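Local coordinates for microcin B17-processing protein McbD (Escherichia coli str. K-12 substr. MG1655, PDB 6GRH) that is necessary, as a YcaO-family protein, to process the inactive microcin B17 precursor McbA into the active antibiotic peptide, at residues A91-I95 and A371-N375; V127-N133 and Y143-T148; I236-K240 and L269-I274. The protein carries 1 engineered substitution. All coordinates share one frame; numbering follows the deposited sequence. Where two conformers were deposited one is given.

Interaction 1 (A91-I95 and A371-N375); sequences AFFQI and AININ
Q94, on helix 82-95, reaches across to N375 and pairs its amide with both polar backbone atoms of that residue, so two bonds tie a side chain of the helix to an irregular loop. The loop, which follows strand 350-358, makes an inverse gamma turn centred on N373 just before this point.

N375 N donates to Q94 OE1 over 2.9 Å, and Q94 NE2 returns a bond of 2.9 Å to N375 O, nearly straight at 166°. Each donor lies in the carbonyl plane of its acceptor, on a lone pair. The Q94 chain is extended beyond CG (chi2 175°), which carries the amide out to the loop, and a further bond from NE2 to E90 O helps fix how that amide is rotated.

The remaining contacts are van der Waals. I95 CG2 meets A371 CB at 3.7 Å, while the A371 methyl, CB, lies 3.2 Å from I95 O. A91 CB rests against N373 CB at 4.1 Å. The polar end of N373 belongs to its own loop: ND2 bonds F362 O and OD1 accepts from L364 N. I95 CG1 sits against the peptide joining I372 and N373, 3.7 Å from N373 N, a buried nitrogen with no hydrogen-bond partner in the model.

Interaction 2 (V127-N133 and Y143-T148); sequences VIIALDN and YPDRDT
I128 lays its CG1 almost squarely over one face of the Y143 ring, 4.0 Å from the centroid and 8° off the normal, a CH-pi contact at the tight end of this pairing. V127 adds CG1 against Y143 CB at 3.9 Å. The Y143 ring is swung opposite its own backbone N (chi1 -169°), which places one face against I128, and F92 and I95 of helix 82-95 pack on it too. Close by, V127 O is only 3.2 Å from R146 CG.

Both segments belong to the long irregular connection between strands 121-125 and 151-154, so the loop is folding back on itself. At its other end the contact turns polar and reaches exposed N133. R146, bent at chi2 and chi3, sends NH2 to N133 OD1 at 2.7 Å, with the oxygen 20° out of the guanidinium plane. NH1 bonds D132 O at 3.2 Å, approaching from above that carbonyl's plane.

Three waters take up backbone groups of the contact. One accepts from R146 NH1 and donates to V127 O and A130 O. Another joins I128 O to Y143 OH and D147 N, and a third donates to I129 O, at 2.8 Å, and to D147 O.

Interaction 3 (I236-K240 and L269-I274); sequences ISRIK and LHNFLI
H270 ND1 and the backbone N of I239 share a water, which lies 2.9 Å from the ring nitrogen and accepts the I239 N-H at 3.0 Å; no direct hydrogen bond joins the two segments. Beside this bridge stands R238, whose CD comes to 3.7 Å from H270 CE1. The guanidinium and imidazole planes are turned 87° apart, and I274 CG2 fits into the corner between them. That methyl lies 3.4 Å above the guanidinium plane, over its centre, and also over one face of the H270 ring, displaced toward the rim. A chi1 of 66° sets CG1 of I274 between its backbone N and carbonyl carbon and leaves CG2 to make this double contact.

In the fold, residues 236-240 belong to the loop of a β-hairpin formed by strands 224-231 and 241-248, and this loop leans on helix 251-275. R238 NH1 bonds S2 O of a neighbouring McbC chain, and H270 NE2, the other ring nitrogen, bonds E5 OE1 of the same McbC chain. A second McbC chain packs on H270 through G65.

The rest of the contact is apolar, centred on buried I239. I239 CD1 touches L269 CG at 3.7 Å and L273 CD1 at 4.1 Å, and it comes within 3.5 Å of the backbone N of H270. I239 CG1, meanwhile, lies at the edge of the H270 ring.

Interactions 1 and 2 are neighbours, their centres 14 Å apart, and they touch directly. A371 N lies 2.6 Å from D145 OD2, probably a hydrogen bond, and I95 CD1 packs at 3.7 Å on Y143 CD1. The two loops thus meet each other directly, and both also touch I95 of helix 82-95. Interaction 3 is remote: its centre is about 36 Å from that of interaction 1 and 30 Å from that of interaction 2, with nearest atoms about 17 Å apart in the latter case. Along the chain, interaction 1 encloses both others, which follow in series. The partner chains differ too: interaction 3 meets McbC, whereas interaction 2 brings D132 against K206 of McbB.

Interaction 1 (A91-I95 and A371-N375)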
loop_
_atom_site.group_PDB
_atom_site.type_symbol
_atom_site.label_atom_id
_atom_site.label_comp_id
_atom_site.label_asym_id
_atom_site.label_seq_id
_atom_site.Cartn_x
_atom_site.Cartn_y
_atom_site.Cartn_z
ATOM N N ALA E 91 -59.556 15.617 22.179
ATOM C CA ALA E 91 -58.161 15.570 22.630
ATOM C C ALA E 91 -57.662 16.964 23.021
ATOM O O ALA E 91 -57.194 17.158 24.139
ATOM C CB ALA E 91 -57.250 14.954 21.569
ATOM N N PHE E 92 -57.788 17.922 22.107
ATOM C CA PHE E 92 -57.325 19.298 22.352
ATOM C C PHE E 92 -58.045 19.967 23.530
ATOM O O PHE E 92 -57.422 20.698 24.298
ATOM C CB PHE E 92 -57.494 20.190 21.110
ATOM C CG PHE E 92 -56.510 19.923 19.997
ATOM C CD1 PHE E 92 -55.152 19.801 20.240
ATOM C CD2 PHE E 92 -56.952 19.843 18.679
ATOM C CE1 PHE E 92 -54.256 19.563 19.198
ATOM C CE2 PHE E 92 -56.068 19.616 17.637
ATOM C CZ PHE E 92 -54.716 19.478 17.899
ATOM N N PHE E 93 -59.339 19.698 23.692
ATOM C CA PHE E 93 -60.094 20.236 24.834
ATOM C C PHE E 93 -59.505 19.841 26.200
ATOM O O PHE E 93 -59.588 20.616 27.139
ATOM C CB PHE E 93 -61.555 19.831 24.751
ATOM C CG PHE E 93 -62.447 20.567 25.713
ATOM C CD1 PHE E 93 -62.788 21.897 25.481
ATOM C CD2 PHE E 93 -62.966 19.928 26.844
ATOM C CE1 PHE E 93 -63.611 22.580 26.363
ATOM C CE2 PHE E 93 -63.792 20.609 27.729
ATOM C CZ PHE E 93 -64.117 21.936 27.486
ATOM N N GLN E 94 -58.865 18.674 26.300
ATOM C CA GLN E 94 -58.191 18.273 27.560
ATOM C C GLN E 94 -56.774 18.831 27.717
ATOM O O GLN E 94 -56.237 18.904 28.815
ATOM C CB GLN E 94 -58.066 16.764 27.631
ATOM C CG GLN E 94 -59.368 16.015 27.545
ATOM C CD GLN E 94 -59.118 14.529 27.497
ATOM O OE1 GLN E 94 -58.492 13.959 28.403
ATOM N NE2 GLN E 94 -59.567 13.896 26.423
ATOM N N ILE E 95 -56.154 19.174 26.605
ATOM C CA ILE E 95 -54.736 19.518 26.584
ATOM C C ILE E 95 -54.508 20.975 27.013
ATOM O O ILE E 95 -53.631 21.238 27.835
ATOM C CB ILE E 95 -54.135 19.135 25.215
ATOM C CG1 ILE E 95 -54.166 17.593 25.095
ATOM C CG2 ILE E 95 -52.704 19.642 25.064
ATOM C CD1 ILE E 95 -53.807 17.042 23.736
ATOM N N ALA E 371 -49.163 18.489 29.267
ATOM C CA ALA E 371 -50.533 18.675 28.813
ATOM C C ALA E 371 -50.899 17.525 27.847
ATOM O O ALA E 371 -50.472 17.490 26.687
ATOM C CB ALA E 371 -50.658 20.031 28.140
ATOM N N ILE E 372 -51.692 16.581 28.345
ATOM C CA ILE E 372 -51.926 15.310 27.657
ATOM C C ILE E 372 -53.417 14.955 27.637
ATOM O O ILE E 372 -54.184 15.396 28.512
ATOM C CB ILE E 372 -51.108 14.190 28.342
ATOM C CG1 ILE E 372 -50.980 12.959 27.419
ATOM C CG2 ILE E 372 -51.708 13.822 29.702
ATOM C CD1 ILE E 372 -49.940 11.956 27.873
ATOM N N ASN E 373 -53.820 14.190 26.625
ATOM C CA ASN E 373 -55.197 13.703 26.529
ATOM C C ASN E 373 -55.371 12.432 27.381
ATOM O O ASN E 373 -55.485 11.322 26.874
ATOM C CB ASN E 373 -55.657 13.538 25.067
ATOM C CG ASN E 373 -54.849 12.522 24.283
ATOM O OD1 ASN E 373 -53.609 12.512 24.324
ATOM N ND2 ASN E 373 -55.554 11.681 23.520
ATOM N N ILE E 374 -55.412 12.636 28.692
ATOM C CA ILE E 374 -55.485 11.556 29.673
ATOM C C ILE E 374 -56.727 10.649 29.503
ATOM O O ILE E 374 -56.655 9.435 29.755
ATOM C CB ILE E 374 -55.409 12.126 31.119
ATOM C CG1 ILE E 374 -55.065 11.030 32.139
ATOM C CG2 ILE E 374 -56.691 12.862 31.503
ATOM C CD1 ILE E 374 -53.690 10.423 31.958
ATOM N N ASN E 375 -57.837 11.232 29.051
ATOM C CA ASN E 375 -59.068 10.475 28.813
ATOM C C ASN E 375 -59.168 10.156 27.330
ATOM O O ASN E 375 -59.319 11.055 26.503
ATOM C CB ASN E 375 -60.283 11.269 29.282
ATOM C CG ASN E 375 -60.258 11.558 30.776
ATOM O OD1 ASN E 375 -59.632 10.835 31.559
ATOM N ND2 ASN E 375 -60.964 12.613 31.186
#

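Interaction 2 (V127-N133 and Y143-T148)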
loop_
_atom_site.group_PDB
_atom_site.type_symbol
_atom_site.label_atom_id
_atom_site.label_comp_id
_atom_site.label_asym_id
_atom_site.label_seq_id
_atom_site.Cartn_x
_atom_site.Cartn_y
_atom_site.Cartn_z
ATOM N N VAL E 127 -48.991 20.958 14.393
ATOM C CA VAL E 127 -48.477 21.162 15.751
ATOM C C VAL E 127 -48.170 19.843 16.502
ATOM O O VAL E 127 -47.315 19.804 17.391
ATOM C CB VAL E 127 -49.434 22.040 16.568
ATOM C CG1 VAL E 127 -50.697 21.269 16.968
ATOM C CG2 VAL E 127 -48.725 22.640 17.780
ATOM N N ILE E 128 -48.873 18.775 16.143
ATOM C CA ILE E 128 -48.630 17.462 16.739
ATOM C C ILE E 128 -47.319 16.806 16.233
ATOM O O ILE E 128 -46.690 16.044 16.961
ATOM C CB ILE E 128 -49.846 16.529 16.517
ATOM C CG1 ILE E 128 -51.091 17.180 17.132
ATOM C CG2 ILE E 128 -49.616 15.160 17.156
ATOM C CD1 ILE E 128 -52.389 16.547 16.703
ATOM N N ILE E 129 -46.921 17.136 15.009
ATOM C CA ILE E 129 -45.855 16.440 14.295
ATOM C C ILE E 129 -44.497 17.133 14.334
ATOM O O ILE E 129 -43.473 16.479 14.511
ATOM C CB ILE E 129 -46.302 16.199 12.843
ATOM C CG1 ILE E 129 -46.854 14.783 12.760
ATOM C CG2 ILE E 129 -45.152 16.385 11.868
ATOM C CD1 ILE E 129 -48.188 14.663 12.066
ATOM N N ALA E 130 -44.495 18.451 14.175
ATOM C CA ALA E 130 -43.259 19.227 14.133
ATOM C C ALA E 130 -42.693 19.431 15.556
ATOM O O ALA E 130 -43.418 19.861 16.433
ATOM C CB ALA E 130 -43.553 20.568 13.478
ATOM N N LEU E 131 -41.419 19.124 15.781
ATOM C CA LEU E 131 -40.868 19.241 17.134
ATOM C C LEU E 131 -40.292 20.631 17.430
ATOM O O LEU E 131 -40.238 21.040 18.602
ATOM C CB LEU E 131 -39.890 18.105 17.417
ATOM C CG LEU E 131 -40.629 16.829 17.861
ATOM C CD1 LEU E 131 -42.139 16.959 17.761
ATOM C CD2 LEU E 131 -40.160 15.646 17.052
ATOM N N ASP E 132 -39.967 21.393 16.384
ATOM C CA ASP E 132 -39.466 22.766 16.572
ATOM C C ASP E 132 -40.596 23.732 16.977
ATOM O O ASP E 132 -41.772 23.409 16.834
ATOM C CB ASP E 132 -38.821 23.267 15.284
ATOM C CG ASP E 132 -39.842 23.544 14.205
ATOM O OD1 ASP E 132 -40.394 22.569 13.636
ATOM O OD2 ASP E 132 -40.135 24.735 13.952
ATOM N N ASN E 133 -40.246 24.925 17.447
ATOM C CA ASN E 133 -41.272 25.871 17.949
ATOM C C ASN E 133 -41.705 26.927 16.940
ATOM O O ASN E 133 -42.506 27.788 17.274
ATOM C CB ASN E 133 -40.817 26.515 19.266
ATOM C CG ASN E 133 -40.652 25.490 20.375
ATOM O OD1 ASN E 133 -41.260 24.417 20.342
ATOM N ND2 ASN E 133 -39.829 25.807 21.358
ATOM N N TYR E 143 -51.520 22.818 22.040
ATOM C CA TYR E 143 -50.767 21.563 22.096
ATOM C C TYR E 143 -49.303 21.892 22.363
ATOM O O TYR E 143 -48.485 21.864 21.441
ATOM C CB TYR E 143 -50.951 20.778 20.791
ATOM C CG TYR E 143 -50.427 19.364 20.846
ATOM C CD1 TYR E 143 -51.171 18.346 21.417
ATOM C CD2 TYR E 143 -49.173 19.043 20.332
ATOM C CE1 TYR E 143 -50.685 17.038 21.470
ATOM C CE2 TYR E 143 -48.679 17.752 20.392
ATOM C CZ TYR E 143 -49.434 16.747 20.946
ATOM O OH TYR E 143 -48.907 15.485 20.993
ATOM N N PRO E 144 -48.976 22.232 23.624
ATOM C CA PRO E 144 -47.638 22.754 23.917
ATOM C C PRO E 144 -46.560 21.693 24.062
ATOM O O PRO E 144 -45.388 22.017 23.856
ATOM C CB PRO E 144 -47.832 23.509 25.245
ATOM C CG PRO E 144 -48.986 22.830 25.905
ATOM C CD PRO E 144 -49.882 22.355 24.788
ATOM N N ASP E 145 -46.945 20.468 24.419
ATOM C CA ASP E 145 -46.007 19.360 24.629
ATOM C C ASP E 145 -46.022 18.375 23.453
ATOM O O ASP E 145 -47.039 17.761 23.166
ATOM C CB ASP E 145 -46.326 18.640 25.946
ATOM C CG ASP E 145 -46.235 19.567 27.153
ATOM O OD1 ASP E 145 -45.227 20.274 27.300
ATOM O OD2 ASP E 145 -47.181 19.636 27.953
ATOM N N ARG E 146 -44.884 18.264 22.764
ATOM C CA ARG E 146 -44.698 17.407 21.594
ATOM C C ARG E 146 -43.567 16.404 21.848
ATOM O O ARG E 146 -42.660 16.661 22.641
ATOM C CB ARG E 146 -44.236 18.249 20.395
ATOM C CG ARG E 146 -45.254 19.130 19.685
ATOM C CD ARG E 146 -45.596 20.434 20.364
ATOM N NE ARG E 146 -44.484 21.067 21.060
ATOM C CZ ARG E 146 -43.510 21.791 20.505
ATOM N NH1 ARG E 146 -43.445 21.993 19.185
ATOM N NH2 ARG E 146 -42.568 22.309 21.295
ATOM N N ASP E 147 -43.595 15.289 21.129
ATOM C CA ASP E 147 -42.488 14.329 21.128
ATOM C C ASP E 147 -42.538 13.452 19.896
ATOM O O ASP E 147 -43.408 13.646 19.039
ATOM C CB ASP E 147 -42.440 13.521 22.440
ATOM C CG ASP E 147 -43.578 12.502 22.584
ATOM O OD1 ASP E 147 -44.199 12.077 21.579
ATOM O OD2 ASP E 147 -43.831 12.139 23.752
ATOM N N THR E 148 -41.617 12.489 19.807
ATOM C CA THR E 148 -41.439 11.699 18.604
ATOM C C THR E 148 -42.124 10.323 18.631
ATOM O O THR E 148 -41.744 9.456 17.845
ATOM C CB THR E 148 -39.933 11.453 18.335
ATOM O OG1 THR E 148 -39.364 10.745 19.447
ATOM C CG2 THR E 148 -39.201 12.729 18.120
HETATM O O HOH W 1 -45.281 21.753 17.027
HETATM O O HOH W 2 -46.478 15.225 19.593
HETATM O O HOH W 3 -43.436 14.178 16.055
#

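Interaction 3 (I236-K240 and L269-I274)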
loop_
_atom_site.group_PDB
_atom_site.type_symbol
_atom_site.label_atom_id
_atom_site.label_comp_id
_atom_site.label_asym_id
_atom_site.label_seq_id
_atom_site.Cartn_x
_atom_site.Cartn_y
_atom_site.Cartn_z
ATOM N N ILE E 236 -20.151 1.703 43.275
ATOM C CA ILE E 236 -19.259 2.209 42.231
ATOM C C ILE E 236 -19.849 2.137 40.824
ATOM O O ILE E 236 -19.235 2.626 39.905
ATOM C CB ILE E 236 -17.856 1.543 42.300
ATOM C CG1 ILE E 236 -17.873 0.094 41.775
ATOM C CG2 ILE E 236 -17.316 1.619 43.731
ATOM C CD1 ILE E 236 -16.634 -0.727 42.110
ATOM N N SER E 237 -21.027 1.534 40.652
ATOM C CA SER E 237 -21.762 1.632 39.382
ATOM C C SER E 237 -22.327 3.041 39.186
ATOM O O SER E 237 -22.967 3.576 40.085
ATOM C CB SER E 237 -22.916 0.629 39.338
ATOM O OG SER E 237 -22.436 -0.701 39.411
ATOM N N ARG E 238 -22.102 3.626 38.007
ATOM C CA ARG E 238 -22.676 4.915 37.653
ATOM C C ARG E 238 -24.139 4.793 37.249
ATOM O O ARG E 238 -24.925 5.700 37.504
ATOM C CB ARG E 238 -21.889 5.566 36.516
ATOM C CG ARG E 238 -20.544 6.153 36.935
ATOM C CD ARG E 238 -19.398 5.157 36.820
ATOM N NE ARG E 238 -18.088 5.835 36.854
ATOM C CZ ARG E 238 -16.911 5.274 36.565
ATOM N NH1 ARG E 238 -16.819 3.993 36.187
ATOM N NH2 ARG E 238 -15.804 6.009 36.647
ATOM N N ILE E 239 -24.505 3.693 36.600
ATOM C CA ILE E 239 -25.889 3.460 36.224
ATOM C C ILE E 239 -26.579 2.641 37.307
ATOM O O ILE E 239 -26.266 1.466 37.498
ATOM C CB ILE E 239 -26.014 2.752 34.860
ATOM C CG1 ILE E 239 -25.250 3.518 33.770
ATOM C CG2 ILE E 239 -27.477 2.559 34.487
ATOM C CD1 ILE E 239 -25.662 4.964 33.551
ATOM N N LYS E 240 -27.519 3.273 38.003
ATOM C CA LYS E 240 -28.286 2.628 39.045
ATOM C C LYS E 240 -29.572 2.009 38.493
ATOM O O LYS E 240 -30.161 1.135 39.139
ATOM C CB LYS E 240 -28.660 3.647 40.125
ATOM C CG LYS E 240 -27.511 4.515 40.638
ATOM C CD LYS E 240 -26.369 3.690 41.204
ATOM C CE LYS E 240 -25.341 4.591 41.870
ATOM N NZ LYS E 240 -24.205 3.815 42.414
ATOM N N LEU E 269 -25.655 6.892 28.688
ATOM C CA LEU E 269 -25.612 7.620 29.951
ATOM C C LEU E 269 -24.319 7.350 30.726
ATOM O O LEU E 269 -23.732 8.278 31.265
ATOM C CB LEU E 269 -26.835 7.324 30.811
ATOM C CG LEU E 269 -26.947 8.095 32.125
ATOM C CD1 LEU E 269 -26.693 9.591 31.982
ATOM C CD2 LEU E 269 -28.339 7.843 32.678
ATOM N N HIS E 270 -23.845 6.108 30.736
ATOM C CA HIS E 270 -22.561 5.784 31.399
ATOM C C HIS E 270 -21.412 6.634 30.832
ATOM O O HIS E 270 -20.623 7.175 31.597
ATOM C CB HIS E 270 -22.215 4.291 31.260
ATOM C CG HIS E 270 -20.927 3.910 31.909
ATOM N ND1 HIS E 270 -20.827 3.626 33.252
ATOM C CD2 HIS E 270 -19.675 3.799 31.404
ATOM C CE1 HIS E 270 -19.572 3.341 33.544
ATOM N NE2 HIS E 270 -18.850 3.447 32.440
ATOM N N ASN E 271 -21.370 6.767 29.508
ATOM C CA ASN E 271 -20.306 7.496 28.834
ATOM C C ASN E 271 -20.400 9.008 29.014
ATOM O O ASN E 271 -19.366 9.690 29.103
ATOM C CB ASN E 271 -20.278 7.162 27.347
ATOM C CG ASN E 271 -19.659 5.802 27.071
ATOM O OD1 ASN E 271 -18.935 5.249 27.903
ATOM N ND2 ASN E 271 -19.926 5.274 25.901
ATOM N N PHE E 272 -21.637 9.501 29.054
ATOM C CA PHE E 272 -21.923 10.876 29.468
ATOM C C PHE E 272 -21.341 11.130 30.880
ATOM O O PHE E 272 -20.586 12.105 31.092
ATOM C CB PHE E 272 -23.440 11.137 29.413
ATOM C CG PHE E 272 -23.815 12.555 29.710
ATOM C CD1 PHE E 272 -23.958 12.985 31.021
ATOM C CD2 PHE E 272 -23.961 13.476 28.675
ATOM C CE1 PHE E 272 -24.272 14.315 31.302
ATOM C CE2 PHE E 272 -24.279 14.803 28.952
ATOM C CZ PHE E 272 -24.427 15.221 30.262
ATOM N N LEU E 273 -21.627 10.228 31.821
ATOM C CA LEU E 273 -21.175 10.410 33.210
ATOM C C LEU E 273 -19.662 10.267 33.449
ATOM O O LEU E 273 -19.119 10.970 34.281
ATOM C CB LEU E 273 -21.946 9.489 34.170
ATOM C CG LEU E 273 -23.457 9.719 34.278
ATOM C CD1 LEU E 273 -24.107 8.522 34.957
ATOM C CD2 LEU E 273 -23.771 10.999 35.043
ATOM N N ILE E 274 -18.980 9.376 32.737
ATOM C CA ILE E 274 -17.513 9.240 32.886
ATOM C C ILE E 274 -16.765 10.257 32.017
ATOM O O ILE E 274 -15.586 10.527 32.241
ATOM C CB ILE E 274 -17.004 7.804 32.609
ATOM C CG1 ILE E 274 -17.205 7.391 31.144
ATOM C CG2 ILE E 274 -17.692 6.824 33.542
ATOM C CD1 ILE E 274 -16.362 6.208 30.731
HETATM O O HOH W 4 -22.316 2.211 35.255
#